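Local coordinates for protein Baccell_00875 (Bacteroides cellulosilyticus DSM 14838, PDB 5NO8) that probably acts as a polysaccharide lyase that removes the L-rhamnose caps attached to glucuronic acid in complex arabinogalactan proteins, at residues 124-130 and 232-238; 99-103 and 114-118. All coordinates share one frame. Where two conformers were deposited one is given. Residues are numbered along the deposited sequence.

In the fold
Both contacts belong to one antiparallel eight-stranded sheet in the N-terminal half of the chain, with centres about 12 Å apart. Interaction 2 comes first: it pairs strand 102-107 with strand 110-119 near the open end of their hairpin, closing a short excursion of ten residues. The chain then turns straight into strand 122-131, and interaction 1 closes a far longer excursion when strand 232-242 returns beside it, 101 residues later. The two closures therefore follow in series, neither nested nor crossed. They meet laterally, because strands 110-119 and 122-131 are neighbours: Glu-125 OE2 lies 2.9 Å from Arg-116 NE in a salt bridge, and Tyr-127 CE2 packs 3.7 Å from Ile-114 CD1.

Interaction 1 of 2, residues 124-130 and 232-238; sequences VEEYSFT and SYSLEWH
Segments 124-130 and 232-238 are extended antiparallel strands, their axes 4.5 Å apart at closest and at 165°. Three hydrogen-bonded pairs set the register: Glu-125 N to Trp-237 O and Trp-237 N to Glu-125 O, both 3.0 Å; Tyr-127 N to Leu-235 O 2.7 Å and Leu-235 N to Tyr-127 O 2.9 Å; Phe-129 N to Tyr-233 O and Tyr-233 N to Phe-129 O, both 2.8 Å. Val-124/His-238, Glu-126/Glu-236, Ser-128/Ser-234 and Thr-130/Ser-232 are non-hydrogen-bonded pairs. Trp-237 (chi1 p) brings its indole toward segment 124-130, so that NE1 donates to Glu-125 OE1 at 2.8 Å. Tyr-127 (chi1 m) gives its OH to the same OE1, also at 2.8 Å, and turns its ring edge toward the Trp-237 face, offset edge-to-face (six-membered ring centroids 5.2 Å apart, planes at 65°). On the other face, Val-124 CG2 stands 3.6 Å from the His-238 ring centroid, a CH-pi contact. This is regular antiparallel sheet pairing, with Trp-237, Tyr-127, Phe-129, Tyr-233 and Leu-235 gathered on the same face as Glu-125, whose buried carboxylate is satisfied by Trp-237, Tyr-127, Trp-72 and the Arg-116 salt bridge, so its charge is compensated within the packing.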
loop_
_atom_site.group_PDB
_atom_site.type_symbol
_atom_site.label_atom_id
_atom_site.label_comp_id
_atom_site.label_asym_id
_atom_site.label_seq_id
_atom_site.Cartn_x
_atom_site.Cartn_y
_atom_site.Cartn_z
ATOM N N VAL A 124 -19.974 -8.590 19.555
ATOM C CA VAL A 124 -18.877 -8.853 20.455
ATOM C C VAL A 124 -18.605 -10.349 20.363
ATOM O O VAL A 124 -19.506 -11.147 20.547
ATOM C CB VAL A 124 -19.207 -8.413 21.884
ATOM C CG1 VAL A 124 -18.025 -8.667 22.794
ATOM C CG2 VAL A 124 -19.613 -6.924 21.913
ATOM N N GLU A 125 -17.382 -10.716 20.005
ATOM C CA GLU A 125 -16.966 -12.108 19.953
ATOM C C GLU A 125 -15.854 -12.352 20.932
ATOM O O GLU A 125 -14.888 -11.588 20.958
ATOM C CB GLU A 125 -16.430 -12.449 18.575
ATOM C CG GLU A 125 -17.374 -12.177 17.443
ATOM C CD GLU A 125 -16.974 -12.996 16.231
ATOM O OE1 GLU A 125 -15.864 -12.741 15.684
ATOM O OE2 GLU A 125 -17.706 -13.958 15.865
ATOM N N GLU A 126 -15.988 -13.414 21.719
ATOM C CA GLU A 126 -14.964 -13.823 22.674
ATOM C C GLU A 126 -14.494 -15.215 22.252
ATOM O O GLU A 126 -15.317 -16.120 22.126
ATOM C CB GLU A 126 -15.567 -13.820 24.067
ATOM C CG GLU A 126 -14.626 -14.116 25.216
ATOM C CD GLU A 126 -15.386 -14.295 26.535
ATOM O OE1 GLU A 126 -16.348 -13.539 26.823
ATOM O OE2 GLU A 126 -15.028 -15.226 27.268
ATOM N N TYR A 127 -13.195 -15.350 21.990
ATOM C CA TYR A 127 -12.543 -16.617 21.646
ATOM C C TYR A 127 -11.718 -17.028 22.864
ATOM O O TYR A 127 -10.944 -16.216 23.395
ATOM C CB TYR A 127 -11.598 -16.468 20.448
ATOM C CG TYR A 127 -12.262 -16.066 19.171
ATOM C CD1 TYR A 127 -12.669 -14.757 18.969
ATOM C CD2 TYR A 127 -12.469 -16.975 18.145
ATOM C CE1 TYR A 127 -13.290 -14.372 17.796
ATOM C CE2 TYR A 127 -13.080 -16.598 16.973
ATOM C CZ TYR A 127 -13.515 -15.295 16.807
ATOM O OH TYR A 127 -14.142 -14.902 15.634
ATOM N N SER A 128 -11.902 -18.245 23.363
ATOM C CA SER A 128 -11.042 -18.721 24.410
ATOM C C SER A 128 -10.395 -20.002 23.938
ATOM O O SER A 128 -11.084 -20.863 23.373
ATOM C CB SER A 128 -11.807 -18.922 25.703
ATOM O OG SER A 128 -12.810 -19.852 25.486
ATOM N N PHE A 129 -9.098 -20.113 24.189
ATOM C CA PHE A 129 -8.296 -21.269 23.811
ATOM C C PHE A 129 -7.832 -21.891 25.107
ATOM O O PHE A 129 -7.108 -21.246 25.870
ATOM C CB PHE A 129 -7.102 -20.836 22.976
ATOM C CG PHE A 129 -7.481 -20.149 21.704
ATOM C CD1 PHE A 129 -7.837 -18.808 21.709
ATOM C CD2 PHE A 129 -7.536 -20.846 20.511
ATOM C CE1 PHE A 129 -8.200 -18.173 20.557
ATOM C CE2 PHE A 129 -7.922 -20.211 19.336
ATOM C CZ PHE A 129 -8.262 -18.874 19.363
ATOM N N THR A 130 -8.246 -23.128 25.374
ATOM C CA THR A 130 -7.930 -23.783 26.637
ATOM C C THR A 130 -7.167 -25.079 26.406
ATOM O O THR A 130 -7.560 -25.873 25.576
ATOM C CB THR A 130 -9.206 -24.079 27.453
ATOM O OG1 THR A 130 -9.958 -22.861 27.578
ATOM C CG2 THR A 130 -8.856 -24.620 28.830
ATOM N N SER A 232 -5.961 -20.909 29.919
ATOM C CA SER A 232 -6.641 -20.396 28.769
ATOM C C SER A 232 -5.949 -19.128 28.282
ATOM O O SER A 232 -5.151 -18.520 29.012
ATOM C CB SER A 232 -8.100 -20.105 29.120
ATOM O OG SER A 232 -8.893 -20.056 27.957
ATOM N N TYR A 233 -6.198 -18.814 27.016
ATOM C CA TYR A 233 -5.938 -17.494 26.434
ATOM C C TYR A 233 -7.260 -16.988 25.859
ATOM O O TYR A 233 -7.986 -17.747 25.190
ATOM C CB TYR A 233 -4.905 -17.600 25.340
ATOM C CG TYR A 233 -4.559 -16.247 24.765
ATOM C CD1 TYR A 233 -3.708 -15.387 25.460
ATOM C CD2 TYR A 233 -5.114 -15.814 23.572
ATOM C CE1 TYR A 233 -3.389 -14.122 24.958
ATOM C CE2 TYR A 233 -4.815 -14.541 23.061
ATOM C CZ TYR A 233 -3.929 -13.717 23.759
ATOM O OH TYR A 233 -3.620 -12.461 23.279
ATOM N N SER A 234 -7.582 -15.722 26.124
ATOM C CA SER A 234 -8.792 -15.109 25.609
ATOM C C SER A 234 -8.508 -13.939 24.668
ATOM O O SER A 234 -7.667 -13.083 24.935
ATOM C CB SER A 234 -9.719 -14.622 26.725
ATOM O OG SER A 234 -8.979 -14.120 27.816
ATOM N N LEU A 235 -9.255 -13.924 23.582
ATOM C CA LEU A 235 -9.239 -12.833 22.625
ATOM C C LEU A 235 -10.688 -12.376 22.496
ATOM O O LEU A 235 -11.582 -13.199 22.299
ATOM C CB LEU A 235 -8.745 -13.331 21.304
ATOM C CG LEU A 235 -8.904 -12.412 20.097
ATOM C CD1 LEU A 235 -7.903 -11.280 20.158
ATOM C CD2 LEU A 235 -8.797 -13.199 18.805
ATOM N N GLU A 236 -10.896 -11.060 22.545
ATOM C CA GLU A 236 -12.209 -10.511 22.357
ATOM C C GLU A 236 -12.110 -9.327 21.396
ATOM O O GLU A 236 -11.178 -8.531 21.469
ATOM C CB GLU A 236 -12.777 -10.070 23.705
ATOM C CG GLU A 236 -14.166 -9.470 23.639
ATOM C CD GLU A 236 -14.600 -8.842 24.957
ATOM O OE1 GLU A 236 -15.467 -9.447 25.614
ATOM O OE2 GLU A 236 -14.069 -7.766 25.346
ATOM N N TRP A 237 -13.084 -9.189 20.521
ATOM C CA TRP A 237 -13.168 -7.974 19.748
ATOM C C TRP A 237 -14.608 -7.553 19.549
ATOM O O TRP A 237 -15.515 -8.364 19.743
ATOM C CB TRP A 237 -12.441 -8.112 18.426
ATOM C CG TRP A 237 -12.840 -9.276 17.512
ATOM C CD1 TRP A 237 -14.095 -9.685 17.169
ATOM C CD2 TRP A 237 -11.943 -10.126 16.793
ATOM N NE1 TRP A 237 -14.037 -10.740 16.311
ATOM C CE2 TRP A 237 -12.726 -11.033 16.056
ATOM C CE3 TRP A 237 -10.559 -10.186 16.677
ATOM C CZ2 TRP A 237 -12.165 -11.993 15.217
ATOM C CZ3 TRP A 237 -9.998 -11.162 15.849
ATOM C CH2 TRP A 237 -10.801 -12.047 15.149
ATOM N N HIS A 238 -14.777 -6.281 19.182
ATOM C CA HIS A 238 -16.067 -5.699 18.840
ATOM C C HIS A 238 -16.044 -5.364 17.357
ATOM O O HIS A 238 -15.076 -4.745 16.906
ATOM C CB HIS A 238 -16.255 -4.403 19.570
ATOM C CG HIS A 238 -16.523 -4.552 21.022
ATOM N ND1 HIS A 238 -17.522 -3.851 21.653
ATOM C CD2 HIS A 238 -15.939 -5.318 21.972
ATOM C CE1 HIS A 238 -17.536 -4.165 22.940
ATOM N NE2 HIS A 238 -16.573 -5.039 23.164
#

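Interaction 2 of 2, residues 99-103 and 114-118; sequences DGMKV and IKREI
Segment 99-103 leads from a turn into a strand, while 114-118 is extended throughout. Gly-100 adopts positive phi (71/10) and Met-101 a helical conformation (-91/-8); from Lys-102 the backbone is extended and pairs antiparallel with 114-118. Lys-102/Lys-115 is a non-hydrogen-bonded pair (CA-CA 4.8 Å) and Val-103/Ile-114 a hydrogen-bonded pair (CA-CA 5.1 Å). The latter is closed in both directions, Val-103 N to Ile-114 O at 2.9 Å and Ile-114 N to Val-103 O at 2.8 Å. Arg-116 N donates to Met-101 O at 2.8 Å and 168°, adding one more backbone bond just before the start of strand 102-107.

The turn is held by Asp-99 and by Ser-97 just before it: Asp-99 OD1 accepts from Met-101 N at 3.1 Å, an Asx turn, and also bonds Ser-97 OG, which accepts from Lys-102 N. The Arg-116 side chain (chi1 m, chi2 and chi3 t) reaches back so that NH1 meets Gly-100 O at 2.9 Å, with the acceptor near the guanidinium plane. NH1 also bonds Gly-38 O, its strongest polar partner, and NE forms a salt bridge with Glu-125, so this buried cation has several acceptors. Met-101, m at all three chi angles, lays CE 3.8 Å from Arg-116 CB and 4.1 Å from Ile-118 CG1. Val-103 CG2 approaches Arg-116 NH1 to 3.5 Å.

This is the open end of the beta hairpin formed by strands 102-107 and 110-119. Strand 122-131 flanks strand 110-119 on the side away from 102-107, and there Ile-114 packs on Tyr-127 and Ile-118 on Leu-123.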
loop_
_atom_site.group_PDB
_atom_site.type_symbol
_atom_site.label_atom_id
_atom_site.label_comp_id
_atom_site.label_asym_id
_atom_site.label_seq_id
_atom_site.Cartn_x
_atom_site.Cartn_y
_atom_site.Cartn_z
ATOM N N ASP A 99 -28.942 -20.981 17.831
ATOM C CA ASP A 99 -28.789 -19.663 17.197
ATOM C C ASP A 99 -27.388 -19.354 16.630
ATOM O O ASP A 99 -27.169 -18.260 16.112
ATOM C CB ASP A 99 -29.242 -18.550 18.144
ATOM C CG ASP A 99 -28.348 -18.388 19.382
ATOM O OD1 ASP A 99 -27.372 -19.157 19.611
ATOM O OD2 ASP A 99 -28.672 -17.481 20.173
ATOM N N GLY A 100 -26.455 -20.306 16.720
ATOM C CA GLY A 100 -25.095 -20.111 16.218
ATOM C C GLY A 100 -24.244 -19.145 17.017
ATOM O O GLY A 100 -23.148 -18.813 16.570
ATOM N N MET A 101 -24.703 -18.711 18.201
ATOM C CA MET A 101 -23.958 -17.700 18.972
ATOM C C MET A 101 -22.973 -18.300 19.956
ATOM O O MET A 101 -22.205 -17.567 20.583
ATOM C CB MET A 101 -24.919 -16.760 19.682
ATOM C CG MET A 101 -25.818 -16.027 18.694
ATOM S SD MET A 101 -25.016 -14.991 17.466
ATOM C CE MET A 101 -24.983 -13.434 18.364
ATOM N N LYS A 102 -23.010 -19.620 20.130
ATOM C CA LYS A 102 -22.023 -20.307 20.941
ATOM C C LYS A 102 -21.536 -21.468 20.113
ATOM O O LYS A 102 -22.348 -22.282 19.659
ATOM C CB LYS A 102 -22.632 -20.807 22.247
ATOM C CG LYS A 102 -21.662 -21.595 23.121
ATOM C CD LYS A 102 -22.327 -22.706 23.916
ATOM C CE LYS A 102 -21.284 -23.540 24.662
ATOM N NZ LYS A 102 -21.866 -24.250 25.845
ATOM N N VAL A 103 -20.221 -21.547 19.911
ATOM C CA VAL A 103 -19.650 -22.607 19.112
ATOM C C VAL A 103 -18.419 -23.137 19.836
ATOM O O VAL A 103 -17.557 -22.354 20.285
ATOM C CB VAL A 103 -19.279 -22.127 17.686
ATOM C CG1 VAL A 103 -19.067 -23.308 16.774
ATOM C CG2 VAL A 103 -20.372 -21.233 17.074
ATOM N N ILE A 114 -16.109 -20.110 21.028
ATOM C CA ILE A 114 -16.526 -18.807 20.561
ATOM C C ILE A 114 -17.874 -18.432 21.148
ATOM O O ILE A 114 -18.834 -19.170 20.964
ATOM C CB ILE A 114 -16.639 -18.746 19.035
ATOM C CG1 ILE A 114 -15.378 -19.318 18.391
ATOM C CG2 ILE A 114 -16.864 -17.300 18.601
ATOM C CD1 ILE A 114 -15.434 -19.435 16.885
ATOM N N LYS A 115 -17.941 -17.289 21.830
ATOM C CA LYS A 115 -19.202 -16.740 22.366
ATOM C C LYS A 115 -19.460 -15.427 21.659
ATOM O O LYS A 115 -18.619 -14.532 21.715
ATOM C CB LYS A 115 -19.088 -16.535 23.890
ATOM C CG LYS A 115 -18.963 -17.850 24.682
ATOM C CD LYS A 115 -18.956 -17.663 26.201
ATOM C CE LYS A 115 -17.540 -17.427 26.740
ATOM N NZ LYS A 115 -17.566 -17.137 28.185
ATOM N N ARG A 116 -20.605 -15.329 20.986
ATOM C CA ARG A 116 -21.002 -14.125 20.279
ATOM C C ARG A 116 -22.205 -13.466 20.928
ATOM O O ARG A 116 -23.127 -14.153 21.368
ATOM C CB ARG A 116 -21.380 -14.449 18.857
ATOM C CG ARG A 116 -20.239 -15.022 18.054
ATOM C CD ARG A 116 -20.732 -15.619 16.757
ATOM N NE ARG A 116 -19.609 -16.177 16.010
ATOM C CZ ARG A 116 -19.593 -17.339 15.371
ATOM N NH1 ARG A 116 -20.643 -18.148 15.366
ATOM N NH2 ARG A 116 -18.494 -17.698 14.703
ATOM N N GLU A 117 -22.186 -12.145 20.975
ATOM C CA GLU A 117 -23.364 -11.393 21.390
ATOM C C GLU A 117 -23.471 -10.092 20.645
ATOM O O GLU A 117 -22.477 -9.544 20.211
ATOM C CB GLU A 117 -23.519 -11.288 22.911
ATOM C CG GLU A 117 -22.588 -10.448 23.722
ATOM C CD GLU A 117 -22.976 -10.487 25.215
ATOM O OE1 GLU A 117 -24.075 -10.001 25.595
ATOM O OE2 GLU A 117 -22.184 -11.013 26.020
ATOM N N ILE A 118 -24.707 -9.667 20.380
ATOM C CA ILE A 118 -24.936 -8.385 19.748
ATOM C C ILE A 118 -25.310 -7.493 20.922
ATOM O O ILE A 118 -26.304 -7.761 21.601
ATOM C CB ILE A 118 -26.078 -8.414 18.722
ATOM C CG1 ILE A 118 -25.833 -9.456 17.622
ATOM C CG2 ILE A 118 -26.282 -7.022 18.128
ATOM C CD1 ILE A 118 -24.695 -9.152 16.679
#